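Local coordinates for protein CG8862 (Drosophila melanogaster, PDB 3ISM) that probably cleaves DNA and RNA without sequence specificity as a magnesium-dependent mitochondrial endonuclease G of the His-Me finger group, at residues 189-197 with 231-240. Numbering follows the deposited sequence.
Sequences HFYKVIVGE and VERSAGLLFF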
# COMPACT_ATOMS: atom_id res chain seq x y z
N HIS B 189 7.31 8.99 -5.08
CA HIS B 189 7.19 9.59 -6.42
C HIS B 189 5.75 10.04 -6.63
O HIS B 189 4.86 9.62 -5.90
CB HIS B 189 7.52 8.57 -7.54
CG HIS B 189 8.93 8.05 -7.54
ND1 HIS B 189 9.38 7.12 -6.62
CD2 HIS B 189 9.95 8.26 -8.40
CE1 HIS B 189 10.64 6.83 -6.89
NE2 HIS B 189 11.02 7.51 -7.96
N PHE B 190 5.52 10.88 -7.64
CA PHE B 190 4.18 11.24 -8.08
C PHE B 190 4.10 11.13 -9.61
O PHE B 190 5.10 11.24 -10.27
CB PHE B 190 3.83 12.66 -7.64
CG PHE B 190 3.75 12.84 -6.15
CD1 PHE B 190 2.56 12.60 -5.47
CD2 PHE B 190 4.87 13.26 -5.43
CE1 PHE B 190 2.49 12.75 -4.08
CE2 PHE B 190 4.80 13.43 -4.04
CZ PHE B 190 3.61 13.16 -3.37
N TYR B 191 2.91 10.92 -10.15
CA TYR B 191 2.75 10.86 -11.61
C TYR B 191 1.69 11.84 -12.06
O TYR B 191 0.84 12.24 -11.27
CB TYR B 191 2.33 9.45 -12.09
CG TYR B 191 1.02 8.99 -11.48
CD1 TYR B 191 -0.21 9.44 -11.97
CD2 TYR B 191 1.02 8.11 -10.41
CE1 TYR B 191 -1.40 9.05 -11.38
CE2 TYR B 191 -0.15 7.69 -9.83
CZ TYR B 191 -1.35 8.17 -10.31
OH TYR B 191 -2.49 7.74 -9.71
N LYS B 192 1.73 12.18 -13.35
CA LYS B 192 0.59 12.77 -14.04
C LYS B 192 0.44 12.02 -15.35
O LYS B 192 1.40 11.87 -16.09
CB LYS B 192 0.80 14.26 -14.33
CG LYS B 192 0.59 15.16 -13.10
CD LYS B 192 0.63 16.63 -13.51
CE LYS B 192 0.54 17.57 -12.30
NZ LYS B 192 -0.81 17.53 -11.67
N VAL B 193 -0.77 11.55 -15.61
CA VAL B 193 -1.07 10.90 -16.87
C VAL B 193 -2.15 11.73 -17.54
O VAL B 193 -3.19 11.98 -16.95
CB VAL B 193 -1.48 9.40 -16.69
CG1 VAL B 193 -1.80 8.76 -18.06
CG2 VAL B 193 -0.35 8.62 -16.01
N ILE B 194 -1.89 12.16 -18.78
CA ILE B 194 -2.59 13.27 -19.43
C ILE B 194 -3.06 12.90 -20.85
O ILE B 194 -2.31 12.30 -21.62
CB ILE B 194 -1.61 14.48 -19.56
CG1 ILE B 194 -0.96 14.84 -18.21
CG2 ILE B 194 -2.30 15.68 -20.19
CD1 ILE B 194 0.50 15.28 -18.34
N VAL B 195 -4.29 13.25 -21.20
CA VAL B 195 -4.75 13.09 -22.57
C VAL B 195 -5.31 14.42 -23.07
O VAL B 195 -6.20 14.99 -22.45
CB VAL B 195 -5.83 11.96 -22.69
CG1 VAL B 195 -6.63 12.07 -24.01
CG2 VAL B 195 -5.20 10.59 -22.57
N GLY B 196 -4.76 14.90 -24.18
CA GLY B 196 -5.29 16.09 -24.85
C GLY B 196 -6.08 15.71 -26.08
O GLY B 196 -5.70 14.78 -26.81
N GLU B 197 -7.18 16.41 -26.31
CA GLU B 197 -8.00 16.24 -27.50
C GLU B 197 -7.73 17.40 -28.45
O GLU B 197 -7.98 18.55 -28.09
CB GLU B 197 -9.49 16.27 -27.14
CG GLU B 197 -9.94 15.20 -26.15
CD GLU B 197 -11.40 15.34 -25.77
OE1 GLU B 197 -12.04 16.33 -26.18
OE2 GLU B 197 -11.92 14.47 -25.05
N VAL B 231 3.54 3.36 -15.39
CA VAL B 231 2.80 4.05 -14.30
C VAL B 231 1.64 3.17 -13.79
O VAL B 231 1.43 3.04 -12.59
CB VAL B 231 2.23 5.44 -14.74
CG1 VAL B 231 1.63 6.19 -13.55
CG2 VAL B 231 3.29 6.32 -15.43
N GLU B 232 0.89 2.58 -14.72
CA GLU B 232 -0.22 1.69 -14.41
C GLU B 232 0.23 0.50 -13.57
O GLU B 232 -0.37 0.18 -12.56
CB GLU B 232 -0.89 1.22 -15.70
CG GLU B 232 -1.66 2.36 -16.38
CD GLU B 232 -2.36 1.97 -17.66
OE1 GLU B 232 -1.80 1.17 -18.42
OE2 GLU B 232 -3.47 2.49 -17.91
N ARG B 233 1.31 -0.13 -13.99
CA ARG B 233 1.82 -1.29 -13.29
C ARG B 233 2.25 -0.91 -11.87
O ARG B 233 1.95 -1.64 -10.91
CB ARG B 233 2.99 -1.87 -14.08
CG ARG B 233 3.05 -3.37 -14.08
CD ARG B 233 4.24 -3.83 -14.89
NE ARG B 233 3.93 -4.17 -16.28
CZ ARG B 233 3.60 -5.41 -16.67
NH1 ARG B 233 3.50 -6.38 -15.76
NH2 ARG B 233 3.35 -5.67 -17.94
N SER B 234 2.94 0.23 -11.72
CA SER B 234 3.36 0.70 -10.39
C SER B 234 2.22 1.19 -9.51
O SER B 234 2.27 1.03 -8.29
CB SER B 234 4.38 1.82 -10.53
OG SER B 234 5.60 1.32 -11.05
N ALA B 235 1.20 1.80 -10.11
CA ALA B 235 0.13 2.40 -9.28
C ALA B 235 -0.96 1.44 -8.88
O ALA B 235 -1.71 1.71 -7.94
CB ALA B 235 -0.52 3.61 -10.00
N GLY B 236 -1.09 0.33 -9.61
CA GLY B 236 -2.23 -0.55 -9.39
C GLY B 236 -3.50 0.11 -9.90
O GLY B 236 -4.56 -0.05 -9.32
N LEU B 237 -3.39 0.87 -10.98
CA LEU B 237 -4.54 1.59 -11.55
C LEU B 237 -4.48 1.51 -13.06
O LEU B 237 -3.40 1.37 -13.61
CB LEU B 237 -4.49 3.08 -11.17
CG LEU B 237 -4.61 3.45 -9.68
CD1 LEU B 237 -4.32 4.94 -9.43
CD2 LEU B 237 -5.98 3.04 -9.14
N LEU B 238 -5.62 1.64 -13.73
CA LEU B 238 -5.63 1.77 -15.19
C LEU B 238 -6.18 3.14 -15.58
O LEU B 238 -7.30 3.51 -15.20
CB LEU B 238 -6.43 0.65 -15.85
CG LEU B 238 -5.93 -0.80 -15.66
CD1 LEU B 238 -7.06 -1.77 -16.02
CD2 LEU B 238 -4.66 -1.12 -16.46
N PHE B 239 -5.40 3.88 -16.35
CA PHE B 239 -5.76 5.25 -16.76
C PHE B 239 -6.37 5.26 -18.14
O PHE B 239 -5.94 4.50 -19.04
CB PHE B 239 -4.55 6.19 -16.68
CG PHE B 239 -3.80 6.11 -15.38
CD1 PHE B 239 -4.34 6.66 -14.21
CD2 PHE B 239 -2.57 5.48 -15.31
CE1 PHE B 239 -3.65 6.57 -13.00
CE2 PHE B 239 -1.88 5.37 -14.11
CZ PHE B 239 -2.42 5.94 -12.94
N PHE B 240 -7.39 6.10 -18.31
CA PHE B 240 -8.04 6.28 -19.60
C PHE B 240 -8.43 4.92 -20.21
O PHE B 240 -8.21 4.66 -21.40
CB PHE B 240 -7.13 7.12 -20.52
CG PHE B 240 -6.82 8.49 -19.96
CD1 PHE B 240 -7.70 9.56 -20.15
CD2 PHE B 240 -5.67 8.71 -19.20
CE1 PHE B 240 -7.43 10.81 -19.62
CE2 PHE B 240 -5.40 9.96 -18.67
CZ PHE B 240 -6.28 11.01 -18.87
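V195 lays its CG2 methyl over the centre of the F240 ring, 3.5 Å from the ring centroid and 7° off the normal, a CH-pi contact. A second CH-pi contact joins V193 CG2 to one face of F239, nearer the rim, at 4.2 Å from the centroid. At the edge of F240, in the ring plane, sits the backbone oxygen of V193, with V193 O to F240 CE2 at 3.5 Å. The Y191 and F239 side chains come from opposite directions and their rings meet obliquely, planes at 55°, with Y191 CZ 3.6 Å from F239 CZ.

Apolar contacts complete the interface. With CG set between the backbone N and the carbonyl carbon (chi1 59°), the Y191 ring is brought against the helix, and V231 CG1 lies 3.5 Å from Y191 CG. A235 CB approaches Y191 CE2, and L237 CD1 lies against Y191 OH. V231 CG1 touches V193 CG2 as well.

No hydrogen bond crosses the interface; within 231-240, F239 N donates to E232 OE2 (2.8 Å), tying the chain beyond G236 back to the helix, and the same OE2 also forms a salt bridge with R245.

Strand 189-197 lies between strands 153-161 and 203-211 of the central mixed sheet. Helix 228-235 and its following loop cover one face of this sheet at strand 189-197, while on its other face K192 and I194 pack on helix 136-146, which carries E141, a residue that binds magnesium in this protein.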